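Local coordinates for protein probable ss-1,3-N-acetylglucosaminyltransferase (Staphylococcus aureus subsp. aureus N315, PDB 6H21) that is a probable glycosyltransferase with a GT-A domain, holding uridine-diphosphate-N-acetylglucosamine near manganese in this model, and assembles as three copies, at residues S23-T28 / E53-D58; V106-S111 / K176-S181; D296-L301 / N333-V338; N324-A329 / M339-L344. All blocks are in the same frame, centred on the assembly; numbering follows the deposited sequence.

Contact 1 of 4, residues S23-T28 / E53-D58; sequences SVIMPT and ELIIID. With UD1 (uridine-diphosphate-N-acetylglucosamine), chain X.
The flat groups of Glu53 and Asp58 are carboxylates, and a hydroxyl from the facing strand meets one oxygen of each. Ser23 OG donates to the anti lone pair of Glu53 OE2 at 2.5 Å. The other oxygen, OE1, forms a salt bridge with Arg79. Thr28 OG1 donates to the anti lone pair of Asp58 OD1 at 2.7 Å, the two side chains crossing at about a right angle. Ser61 OG binds the same oxygen. Between these two ends the strands run parallel and in register. Five backbone bonds join them, the shortest from Ile55 N to Val24 O at 2.7 Å. They are the two strands of a beta-alpha-beta unit, connected through helix 35-43, in the nucleotide-binding half of the GT-A fold. On the face of Val24, Met26 and Thr28, Leu54 CD1 touches Val24 CG1 at 3.8 Å. Met26 lies side by side with Ile56 and bends at chi3, its CE 3.8 Å from Ile56 CG1. Helix 35-43 touches Met26 on this face. At the C-terminal end Pro27 O accepts from two ribose hydroxyls of uridine-diphosphate-N-acetylglucosamine, O3B at 2.6 Å and O2' at 3.2 Å.

Contact 2 of 4, residues V106-S111 / K176-S181; sequences VFFLDS and KMFKKS. With UD1 (uridine-diphosphate-N-acetylglucosamine), chain X.
Val106 O accepts one hydrogen bond from the facing strand, from Phe178 N at 2.8 Å. Met177 CA adds a weaker CA-H...O contact to the same oxygen at 3.3 Å. Val106 N completes the pair by donating to Phe178 O. This is an antiparallel hydrogen-bonded pair in the mixed sheet of the GT-A domain. It joins strand 105-108, which neighbours the parallel strand 22-28, to strand 177-179. The next pair, Phe107 with Met177, is non-hydrogen-bonded. Lys176 O lies over one face of the Phe107 ring, 3.5 Å above the plane and offset toward the rim. It also takes a CA-H contact from Phe107 CA, but this buried oxygen has no hydrogen-bond partner in the model. Met177 CB approaches the same ring obliquely, 3.7 Å from CD2.

On the face of Val106 and Phe178, the rings of Phe108 and Phe178 form an oblique pair, their planes at 68°. Phe178 CE1 lies at the Phe108 edge, near its plane and 3.9 Å from CD2. Val106 CG1 rests on Lys180 CD at 3.6 Å, while Lys180 NZ is bound beyond by Ser101, Leu98 and Asp184. Past the strand the chain reaches the ligand pocket. Asp110, probably the first residue of a DxD motif at manganese, accepts from the sugar hydroxyl O4' on OD2 and pairs with Arg94 through OD1. Ser111 holds the ribose with two groups: its N donates to O3B at 3.0 Å, and its OG is hydrogen-bonded to O2' at 2.8 Å.

Contact 3 of 4, residues D296-L301 / N333-V338; sequences DKIEWL and NDLLAV
Leu301 and Leu335 carry the apolar part of this contact. Leu301 CG is anti to the backbone N (chi1 175°) and packs against Asn333 OD1 at 3.4 Å. The two methyls of Leu301 go to different partners. CD2 presses on the first turn of helix 335-344, 3.6 Å from Leu335 N. CD1 meets Val338 CG2 tip to tip at 4.2 Å. In return, Leu335 reaches over to helix 294-308. Its CD2 touches Lys297 CB and, at 4.0 Å, Ile298 CD1, and the Ile298 side chain crosses it at about a right angle. Lys297 leads away from this packing, and its NZ is held by the carbonyls of Ala288 and Ser290.

The polar part is bridged by water. One water donates to Ile298 O at 2.9 Å and to Asn333 OD1 at 2.6 Å. The contact thus joins helix 294-308 to the turn between helices 324-332 and 335-344 in the TarS linker domain.

Capping shapes that turn. Asn333 has positive phi (61°) and ends the preceding helix in a Schellman motif. Asp334 is the N-cap of the next helix. Its OD1 accepts from Ala337 N at 3.0 Å, the donor standing above the carboxylate plane. A manganese ion lies about 3 Å from the nearest atom of the Asp334 side chain, and Leu336 of the third subunit packs against Asp334.

Contact 4 of 4, residues N324-A329 / M339-L344; sequences NLKLEA and MIADKL
Ala341 CB packs closely on Lys326, 3.6 Å from its CA and 3.8 Å from its CB. The two segments belong to an antiparallel helical hairpin at the C-terminal end of the TarS linker domain. Their axes come within 8.7 Å at an angle of 165°. The small alanine side chain is consistent with the close approach of the backbones here, with the CA atoms of Lys326 and Ala341 5.1 Å apart. Leu325 closes this tight part, its CG 3.8 Å from Ala341 CB.

The contact thins on the leucine flank. There only the leucine methyls meet, Leu325 CD2 and Leu344 CD1 at 4.0 Å. Leu344 is partly exposed. This flank belongs to the trimer interface: Leu325 packs on Ile340 of the third subunit, and Leu344 on Leu344 of the second.

The other flank is polar and close. Lys326 CG is anti to the backbone N (chi1 -176°), and the chain stays extended beyond it. The ammonium group thus reaches partly exposed Asp342 on the facing helix. The side chains cross obliquely, and the aliphatic part of the lysine passes near the acid. Lys285 O also accepts from NZ, so the ammonium has two oxygen partners. The salt bridge is one-sided: Lys326 NZ donates to the syn lone pair of Asp342 OD1 at 2.6 Å, while Asp342 OD2 lies 3.5 Å from Lys326 NZ.

How the contacts relate
From the N terminus, contact 1 closes first, across helix 35-43. Contact 2 follows in series and closes a longer loop of 64 residues. The two touch through neighbouring strands 22-28 and 105-108, where Ile25 N probably bonds to Phe107 O. Both reach uridine-diphosphate-N-acetylglucosamine. Contacts 3 and 4 come later, on the opposite side of the chain's centre, in the TarS linker domain. Contact 3 lies about 42 Å from contact 1, centre to centre. Contacts 3 and 4 cross, since their segments alternate along the chain, and they share helix 335-344. Together they tie helices 294-308 and 324-332 to that last helix, which faces the other subunits.

Contact 1 of 4, residues S23-T28 / E53-D58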
# COMPACT_ATOMS: atom_id res chain seq x y z
N SER C 23 15.45 43.67 26.55
CA SER C 23 14.96 44.38 25.37
C SER C 23 13.79 43.60 24.73
O SER C 23 13.99 42.50 24.23
CB SER C 23 16.05 44.56 24.34
OG SER C 23 17.12 45.33 24.86
N VAL C 24 12.60 44.20 24.72
CA VAL C 24 11.50 43.70 23.91
C VAL C 24 11.69 44.22 22.48
O VAL C 24 11.81 45.43 22.27
CB VAL C 24 10.13 44.09 24.49
CG1 VAL C 24 8.98 43.52 23.67
CG2 VAL C 24 10.01 43.66 25.94
N ILE C 25 11.75 43.29 21.52
CA ILE C 25 11.97 43.59 20.12
C ILE C 25 10.66 43.33 19.38
O ILE C 25 10.21 42.18 19.30
CB ILE C 25 13.14 42.75 19.56
CG1 ILE C 25 14.44 43.04 20.33
CG2 ILE C 25 13.30 42.97 18.06
CD1 ILE C 25 15.60 42.16 19.95
N MET C 26 10.05 44.39 18.85
CA MET C 26 8.75 44.31 18.21
C MET C 26 8.83 44.90 16.80
O MET C 26 8.87 46.11 16.63
CB MET C 26 7.69 45.08 19.01
CG MET C 26 6.30 44.96 18.42
SD MET C 26 5.05 45.81 19.42
CE MET C 26 5.54 47.51 19.21
N PRO C 27 8.81 44.05 15.74
CA PRO C 27 8.64 44.54 14.38
C PRO C 27 7.18 44.94 14.15
O PRO C 27 6.28 44.31 14.69
CB PRO C 27 9.03 43.32 13.53
CG PRO C 27 8.65 42.14 14.38
CD PRO C 27 8.91 42.58 15.80
N THR C 28 6.98 46.01 13.37
CA THR C 28 5.65 46.51 13.02
C THR C 28 5.55 46.65 11.49
O THR C 28 6.56 46.83 10.81
CB THR C 28 5.34 47.84 13.71
OG1 THR C 28 6.27 48.84 13.29
CG2 THR C 28 5.38 47.74 15.22
N GLU C 53 13.59 47.89 27.98
CA GLU C 53 13.30 48.78 26.89
C GLU C 53 12.40 48.05 25.89
O GLU C 53 12.47 46.84 25.77
CB GLU C 53 14.57 49.28 26.21
CG GLU C 53 15.49 48.17 25.70
CD GLU C 53 16.82 48.63 25.10
OE1 GLU C 53 17.09 49.84 25.13
OE2 GLU C 53 17.58 47.79 24.62
N LEU C 54 11.62 48.83 25.16
CA LEU C 54 10.93 48.34 24.01
C LEU C 54 11.61 48.96 22.78
O LEU C 54 11.76 50.19 22.68
CB LEU C 54 9.46 48.75 24.12
CG LEU C 54 8.64 48.54 22.85
CD1 LEU C 54 8.60 47.07 22.47
CD2 LEU C 54 7.25 49.10 23.04
N ILE C 55 12.08 48.08 21.88
CA ILE C 55 12.66 48.47 20.60
C ILE C 55 11.62 48.16 19.53
O ILE C 55 11.33 47.01 19.29
CB ILE C 55 14.00 47.74 20.32
CG1 ILE C 55 15.00 47.90 21.47
CG2 ILE C 55 14.59 48.20 18.99
CD1 ILE C 55 16.23 47.02 21.34
N ILE C 56 11.09 49.20 18.89
CA ILE C 56 10.15 49.04 17.78
C ILE C 56 10.91 49.22 16.46
O ILE C 56 11.53 50.26 16.21
CB ILE C 56 8.96 50.01 17.88
CG1 ILE C 56 8.35 50.02 19.29
CG2 ILE C 56 7.93 49.69 16.80
CD1 ILE C 56 7.26 51.05 19.49
N ILE C 57 10.84 48.21 15.59
CA ILE C 57 11.41 48.30 14.27
C ILE C 57 10.28 48.26 13.24
O ILE C 57 9.69 47.23 13.05
CB ILE C 57 12.41 47.16 14.01
CG1 ILE C 57 13.36 46.96 15.19
CG2 ILE C 57 13.14 47.42 12.70
CD1 ILE C 57 14.32 48.09 15.39
N ASP C 58 10.02 49.38 12.57
CA ASP C 58 8.94 49.44 11.60
C ASP C 58 9.45 49.06 10.20
O ASP C 58 10.37 49.68 9.66
CB ASP C 58 8.26 50.80 11.56
CG ASP C 58 7.10 50.80 10.59
OD1 ASP C 58 6.07 50.17 10.91
OD2 ASP C 58 7.27 51.36 9.50
C1' UD1 X . 2.95 33.87 12.64
C2' UD1 X . 3.32 32.84 13.71
C3' UD1 X . 4.16 33.49 14.80
C4' UD1 X . 5.38 34.17 14.16
C5' UD1 X . 4.99 35.07 12.99
C6' UD1 X . 6.21 35.65 12.27
C7' UD1 X . 1.69 31.01 14.07
C8' UD1 X . 0.43 30.61 14.79
N2' UD1 X . 2.11 32.26 14.30
O1' UD1 X . 2.20 34.91 13.28
O3' UD1 X . 4.58 32.51 15.76
O4' UD1 X . 6.04 34.95 15.16
O5' UD1 X . 4.15 34.38 12.04
O6' UD1 X . 7.13 34.64 11.87
O7' UD1 X . 2.29 30.25 13.34
N1 UD1 X . 5.89 41.94 10.01
C2 UD1 X . 7.03 42.59 9.50
N3 UD1 X . 7.15 42.86 8.21
C4 UD1 X . 6.19 42.53 7.35
C5 UD1 X . 5.04 41.88 7.81
C6 UD1 X . 4.91 41.58 9.17
O2 UD1 X . 7.96 42.92 10.25
O4 UD1 X . 6.36 42.82 6.15
C1B UD1 X . 5.86 41.67 11.45
C2B UD1 X . 4.52 41.98 12.11
O2' UD1 X . 4.38 43.38 12.35
C3B UD1 X . 4.62 41.15 13.38
C4B UD1 X . 5.47 39.95 12.96
O4B UD1 X . 6.11 40.30 11.72
O3B UD1 X . 5.28 41.88 14.42
C5B UD1 X . 4.66 38.69 12.74
O5B UD1 X . 3.51 39.03 11.98
PA UD1 X . 2.04 38.53 12.38
O1A UD1 X . 1.13 39.10 11.35
O2A UD1 X . 1.76 38.68 13.87
O3A UD1 X . 2.21 36.98 12.07
PB UD1 X . 1.17 35.86 12.53
O1B UD1 X . 0.65 35.19 11.30
O2B UD1 X . 0.17 36.37 13.56

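Contact 2 of 4, residues V106-S111 / K176-S181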
# COMPACT_ATOMS: atom_id res chain seq x y z
N VAL C 106 16.78 39.21 25.42
CA VAL C 106 15.80 39.75 24.51
C VAL C 106 14.50 38.94 24.60
O VAL C 106 14.48 37.75 25.00
CB VAL C 106 16.31 39.83 23.06
CG1 VAL C 106 17.55 40.70 22.93
CG2 VAL C 106 16.53 38.45 22.46
N PHE C 107 13.42 39.59 24.20
CA PHE C 107 12.11 38.98 24.13
C PHE C 107 11.42 39.47 22.85
O PHE C 107 11.21 40.69 22.67
CB PHE C 107 11.27 39.31 25.37
CG PHE C 107 10.05 38.44 25.48
CD1 PHE C 107 9.05 38.51 24.52
CD2 PHE C 107 9.91 37.52 26.50
CE1 PHE C 107 7.92 37.70 24.60
CE2 PHE C 107 8.80 36.69 26.56
CZ PHE C 107 7.80 36.79 25.62
N PHE C 108 11.08 38.53 21.96
CA PHE C 108 10.40 38.87 20.72
C PHE C 108 8.89 38.93 20.97
O PHE C 108 8.27 37.97 21.42
CB PHE C 108 10.79 37.91 19.59
CG PHE C 108 12.26 37.93 19.26
CD1 PHE C 108 12.81 38.96 18.51
CD2 PHE C 108 13.11 36.95 19.74
CE1 PHE C 108 14.17 38.99 18.23
CE2 PHE C 108 14.47 36.98 19.46
CZ PHE C 108 14.99 38.00 18.69
N LEU C 109 8.31 40.08 20.63
CA LEU C 109 6.89 40.34 20.71
C LEU C 109 6.40 40.71 19.31
O LEU C 109 6.94 41.60 18.70
CB LEU C 109 6.65 41.47 21.70
CG LEU C 109 5.24 42.04 21.74
CD1 LEU C 109 4.22 41.00 22.20
CD2 LEU C 109 5.19 43.27 22.63
N ASP C 110 5.37 40.01 18.83
CA ASP C 110 4.72 40.40 17.58
C ASP C 110 3.76 41.56 17.88
O ASP C 110 3.19 41.65 18.99
CB ASP C 110 4.07 39.19 16.90
CG ASP C 110 5.09 38.18 16.38
OD1 ASP C 110 6.30 38.52 16.30
OD2 ASP C 110 4.66 37.06 16.03
N SER C 111 3.59 42.43 16.88
CA SER C 111 2.92 43.72 16.97
C SER C 111 1.40 43.58 17.20
O SER C 111 0.74 44.56 17.49
CB SER C 111 3.18 44.53 15.73
OG SER C 111 2.78 43.81 14.58
N LYS C 176 9.46 34.28 23.19
CA LYS C 176 10.15 33.69 24.33
C LYS C 176 11.26 34.65 24.78
O LYS C 176 11.59 35.60 24.06
CB LYS C 176 10.78 32.36 23.91
CG LYS C 176 9.80 31.26 23.50
CD LYS C 176 10.47 30.03 22.95
CE LYS C 176 9.54 28.86 22.76
NZ LYS C 176 8.42 29.14 21.82
N MET C 177 11.87 34.36 25.92
CA MET C 177 12.97 35.18 26.45
C MET C 177 14.30 34.44 26.24
O MET C 177 14.51 33.38 26.78
CB MET C 177 12.73 35.51 27.93
CG MET C 177 13.79 36.42 28.53
SD MET C 177 13.37 37.00 30.19
CE MET C 177 11.94 38.02 29.84
N PHE C 178 15.18 35.04 25.43
CA PHE C 178 16.46 34.47 25.00
C PHE C 178 17.64 35.26 25.59
O PHE C 178 17.67 36.45 25.48
CB PHE C 178 16.59 34.57 23.48
CG PHE C 178 15.65 33.75 22.64
CD1 PHE C 178 14.40 34.23 22.28
CD2 PHE C 178 16.05 32.53 22.13
CE1 PHE C 178 13.56 33.49 21.46
CE2 PHE C 178 15.20 31.79 21.32
CZ PHE C 178 13.96 32.27 20.99
N LYS C 179 18.64 34.57 26.13
CA LYS C 179 19.87 35.21 26.63
C LYS C 179 20.68 35.75 25.45
O LYS C 179 21.01 35.03 24.52
CB LYS C 179 20.69 34.22 27.47
CG LYS C 179 21.95 34.82 28.07
CD LYS C 179 22.65 33.91 29.05
CE LYS C 179 22.19 34.16 30.47
NZ LYS C 179 22.86 33.25 31.43
N LYS C 180 21.01 37.04 25.51
CA LYS C 180 21.56 37.77 24.37
C LYS C 180 22.98 37.27 24.02
O LYS C 180 23.36 37.25 22.85
CB LYS C 180 21.55 39.27 24.67
CG LYS C 180 22.00 40.16 23.51
CD LYS C 180 21.05 40.13 22.33
CE LYS C 180 21.65 40.62 21.03
NZ LYS C 180 22.52 41.81 21.20
N SER C 181 23.76 36.88 25.03
CA SER C 181 25.17 36.50 24.81
C SER C 181 25.27 35.25 23.92
O SER C 181 26.21 35.09 23.14
CB SER C 181 25.89 36.32 26.13
OG SER C 181 25.26 35.30 26.90
C1' UD1 X . 2.95 33.87 12.64
C2' UD1 X . 3.32 32.84 13.71
C3' UD1 X . 4.16 33.49 14.80
C4' UD1 X . 5.38 34.17 14.16
C5' UD1 X . 4.99 35.07 12.99
C6' UD1 X . 6.21 35.65 12.27
C7' UD1 X . 1.69 31.01 14.07
C8' UD1 X . 0.43 30.61 14.79
N2' UD1 X . 2.11 32.26 14.30
O1' UD1 X . 2.20 34.91 13.28
O3' UD1 X . 4.58 32.51 15.76
O4' UD1 X . 6.04 34.95 15.16
O5' UD1 X . 4.15 34.38 12.04
O6' UD1 X . 7.13 34.64 11.87
O7' UD1 X . 2.29 30.25 13.34
N1 UD1 X . 5.89 41.94 10.01
C2 UD1 X . 7.03 42.59 9.50
N3 UD1 X . 7.15 42.86 8.21
C4 UD1 X . 6.19 42.53 7.35
C5 UD1 X . 5.04 41.88 7.81
C6 UD1 X . 4.91 41.58 9.17
O2 UD1 X . 7.96 42.92 10.25
O4 UD1 X . 6.36 42.82 6.15
C1B UD1 X . 5.86 41.67 11.45
C2B UD1 X . 4.52 41.98 12.11
O2' UD1 X . 4.38 43.38 12.35
C3B UD1 X . 4.62 41.15 13.38
C4B UD1 X . 5.47 39.95 12.96
O4B UD1 X . 6.11 40.30 11.72
O3B UD1 X . 5.28 41.88 14.42
C5B UD1 X . 4.66 38.69 12.74
O5B UD1 X . 3.51 39.03 11.98
PA UD1 X . 2.04 38.53 12.38
O1A UD1 X . 1.13 39.10 11.35
O2A UD1 X . 1.76 38.68 13.87
O3A UD1 X . 2.21 36.98 12.07
PB UD1 X . 1.17 35.86 12.53
O1B UD1 X . 0.65 35.19 11.30
O2B UD1 X . 0.17 36.37 13.56

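Contact 3 of 4, residues D296-L301 / N333-V338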
# COMPACT_ATOMS: atom_id res chain seq x y z
N ASP C 296 2.36 19.75 -9.35
CA ASP C 296 2.78 20.46 -8.14
C ASP C 296 3.10 19.47 -7.01
O ASP C 296 4.01 19.73 -6.22
CB ASP C 296 1.72 21.47 -7.70
CG ASP C 296 1.57 22.59 -8.69
OD1 ASP C 296 2.57 22.91 -9.38
OD2 ASP C 296 0.45 23.13 -8.80
N LYS C 297 2.35 18.37 -6.93
CA LYS C 297 2.63 17.31 -5.95
C LYS C 297 4.03 16.74 -6.20
O LYS C 297 4.79 16.50 -5.27
CB LYS C 297 1.61 16.18 -6.02
CG LYS C 297 0.20 16.57 -5.62
CD LYS C 297 -0.79 15.42 -5.71
CE LYS C 297 -2.05 15.72 -4.94
NZ LYS C 297 -3.11 14.73 -5.20
N ILE C 298 4.34 16.48 -7.47
CA ILE C 298 5.59 15.87 -7.84
C ILE C 298 6.74 16.80 -7.42
O ILE C 298 7.70 16.35 -6.78
CB ILE C 298 5.64 15.49 -9.34
CG1 ILE C 298 4.70 14.32 -9.68
CG2 ILE C 298 7.05 15.15 -9.77
CD1 ILE C 298 5.14 12.97 -9.12
N GLU C 299 6.61 18.10 -7.73
CA GLU C 299 7.66 19.07 -7.41
C GLU C 299 7.80 19.19 -5.89
O GLU C 299 8.92 19.18 -5.37
CB GLU C 299 7.39 20.41 -8.11
CG GLU C 299 8.61 21.34 -8.18
N TRP C 300 6.68 19.32 -5.18
CA TRP C 300 6.67 19.38 -3.71
C TRP C 300 7.42 18.17 -3.10
O TRP C 300 8.33 18.33 -2.26
CB TRP C 300 5.24 19.48 -3.16
CG TRP C 300 5.19 19.63 -1.68
CD1 TRP C 300 5.07 18.63 -0.76
CD2 TRP C 300 5.31 20.84 -0.92
NE1 TRP C 300 5.08 19.13 0.51
CE2 TRP C 300 5.22 20.49 0.45
CE3 TRP C 300 5.49 22.19 -1.26
CZ2 TRP C 300 5.30 21.43 1.47
CZ3 TRP C 300 5.57 23.12 -0.24
CH2 TRP C 300 5.47 22.74 1.10
N LEU C 301 7.04 16.96 -3.53
CA LEU C 301 7.61 15.75 -2.99
C LEU C 301 9.08 15.65 -3.38
O LEU C 301 9.85 15.18 -2.61
CB LEU C 301 6.85 14.53 -3.49
CG LEU C 301 7.42 13.17 -3.07
CD1 LEU C 301 7.45 13.02 -1.55
CD2 LEU C 301 6.61 12.05 -3.70
N ASN C 333 10.81 8.98 -2.82
CA ASN C 333 10.27 9.97 -3.79
C ASN C 333 9.15 9.31 -4.60
O ASN C 333 9.11 9.40 -5.80
CB ASN C 333 11.40 10.57 -4.65
CG ASN C 333 11.03 11.84 -5.40
OD1 ASN C 333 10.10 12.57 -5.01
ND2 ASN C 333 11.78 12.15 -6.44
N ASP C 334 8.22 8.64 -3.90
CA ASP C 334 7.20 7.78 -4.50
C ASP C 334 5.81 8.29 -4.12
O ASP C 334 5.33 8.01 -3.03
CB ASP C 334 7.40 6.33 -4.05
CG ASP C 334 6.60 5.28 -4.82
OD1 ASP C 334 5.37 5.44 -5.00
OD2 ASP C 334 7.20 4.24 -5.12
N LEU C 335 5.20 9.07 -5.02
CA LEU C 335 3.99 9.76 -4.70
C LEU C 335 2.87 8.75 -4.40
O LEU C 335 2.10 8.97 -3.48
CB LEU C 335 3.61 10.70 -5.85
CG LEU C 335 2.28 11.44 -5.66
CD1 LEU C 335 2.32 12.34 -4.43
CD2 LEU C 335 1.91 12.25 -6.89
N LEU C 336 2.82 7.64 -5.15
CA LEU C 336 1.76 6.59 -4.94
C LEU C 336 1.85 6.04 -3.51
O LEU C 336 0.84 5.82 -2.84
CB LEU C 336 1.91 5.47 -5.97
CG LEU C 336 1.40 5.76 -7.39
CD1 LEU C 336 1.65 4.58 -8.32
CD2 LEU C 336 -0.07 6.08 -7.38
N ALA C 337 3.09 5.80 -3.08
CA ALA C 337 3.37 5.26 -1.75
C ALA C 337 3.01 6.28 -0.67
O ALA C 337 2.49 5.90 0.35
CB ALA C 337 4.80 4.83 -1.66
N VAL C 338 3.22 7.59 -0.91
CA VAL C 338 2.80 8.59 0.10
C VAL C 338 1.27 8.62 0.20
O VAL C 338 0.71 8.63 1.31
CB VAL C 338 3.41 9.98 -0.16
CG1 VAL C 338 2.98 10.98 0.90
CG2 VAL C 338 4.93 9.92 -0.26
O HOH W 1 8.45 13.54 -6.81

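Contact 4 of 4, residues N324-A329 / M339-L344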
# COMPACT_ATOMS: atom_id res chain seq x y z
N ASN C 324 6.40 5.08 9.82
CA ASN C 324 7.52 4.36 9.18
C ASN C 324 7.36 4.36 7.65
O ASN C 324 8.30 4.60 6.94
CB ASN C 324 7.74 2.93 9.71
CG ASN C 324 6.72 1.86 9.28
OD1 ASN C 324 5.51 2.06 9.30
ND2 ASN C 324 7.21 0.66 8.98
N LEU C 325 6.16 4.01 7.17
CA LEU C 325 5.86 3.87 5.73
C LEU C 325 5.90 5.24 5.04
O LEU C 325 6.50 5.39 3.97
CB LEU C 325 4.48 3.23 5.56
CG LEU C 325 3.96 3.15 4.12
CD1 LEU C 325 4.92 2.37 3.24
CD2 LEU C 325 2.58 2.52 4.09
N LYS C 326 5.27 6.24 5.66
CA LYS C 326 5.19 7.60 5.06
C LYS C 326 6.61 8.14 4.86
O LYS C 326 6.96 8.61 3.77
CB LYS C 326 4.30 8.53 5.88
CG LYS C 326 4.10 9.91 5.25
CD LYS C 326 3.00 10.70 5.88
CE LYS C 326 2.76 12.01 5.14
NZ LYS C 326 1.51 12.67 5.56
N LEU C 327 7.46 7.98 5.87
CA LEU C 327 8.80 8.46 5.84
C LEU C 327 9.60 7.72 4.76
O LEU C 327 10.33 8.35 4.02
CB LEU C 327 9.46 8.31 7.23
CG LEU C 327 10.93 8.70 7.30
CD1 LEU C 327 11.10 10.15 6.87
CD2 LEU C 327 11.47 8.52 8.71
N GLU C 328 9.47 6.40 4.68
CA GLU C 328 10.19 5.66 3.64
C GLU C 328 9.70 6.10 2.24
O GLU C 328 10.47 6.19 1.34
CB GLU C 328 10.08 4.15 3.85
CG GLU C 328 11.08 3.38 2.98
CD GLU C 328 12.52 3.82 3.13
OE1 GLU C 328 12.98 3.89 4.28
OE2 GLU C 328 13.19 4.12 2.11
N ALA C 329 8.39 6.32 2.09
CA ALA C 329 7.84 6.71 0.82
C ALA C 329 8.42 8.07 0.38
O ALA C 329 8.72 8.25 -0.78
CB ALA C 329 6.34 6.73 0.89
N MET C 339 0.60 8.64 -0.95
CA MET C 339 -0.84 8.58 -1.03
C MET C 339 -1.35 7.37 -0.22
O MET C 339 -2.26 7.51 0.59
CB MET C 339 -1.31 8.46 -2.48
CG MET C 339 -1.14 9.73 -3.28
SD MET C 339 -1.58 9.47 -5.00
CE MET C 339 -3.36 9.47 -4.93
N ILE C 340 -0.74 6.21 -0.43
CA ILE C 340 -1.16 4.98 0.27
C ILE C 340 -0.88 5.14 1.77
O ILE C 340 -1.74 4.91 2.57
CB ILE C 340 -0.47 3.75 -0.33
CG1 ILE C 340 -0.99 3.46 -1.75
CG2 ILE C 340 -0.64 2.54 0.57
CD1 ILE C 340 -0.01 2.65 -2.59
N ALA C 341 0.31 5.64 2.13
CA ALA C 341 0.67 5.83 3.55
C ALA C 341 -0.37 6.71 4.25
O ALA C 341 -0.80 6.40 5.38
CB ALA C 341 2.04 6.43 3.67
N ASP C 342 -0.84 7.76 3.55
CA ASP C 342 -1.79 8.70 4.15
C ASP C 342 -3.17 8.05 4.33
O ASP C 342 -3.84 8.34 5.31
CB ASP C 342 -1.90 9.99 3.33
CG ASP C 342 -0.86 11.03 3.70
OD1 ASP C 342 -0.25 10.92 4.81
OD2 ASP C 342 -0.66 11.96 2.90
N LYS C 343 -3.58 7.19 3.38
CA LYS C 343 -4.84 6.43 3.51
C LYS C 343 -4.81 5.47 4.70
O LYS C 343 -5.89 5.15 5.26
CB LYS C 343 -5.16 5.66 2.22
CG LYS C 343 -5.92 6.47 1.19
CD LYS C 343 -5.94 5.84 -0.17
CE LYS C 343 -6.22 6.86 -1.25
NZ LYS C 343 -7.49 7.59 -1.00
N LEU C 344 -3.62 4.96 5.06
CA LEU C 344 -3.49 3.99 6.15
C LEU C 344 -3.36 4.67 7.52
O LEU C 344 -3.69 4.06 8.52
CB LEU C 344 -2.31 3.07 5.86
CG LEU C 344 -2.52 2.12 4.68
CD1 LEU C 344 -1.24 1.35 4.38
CD2 LEU C 344 -3.67 1.16 4.93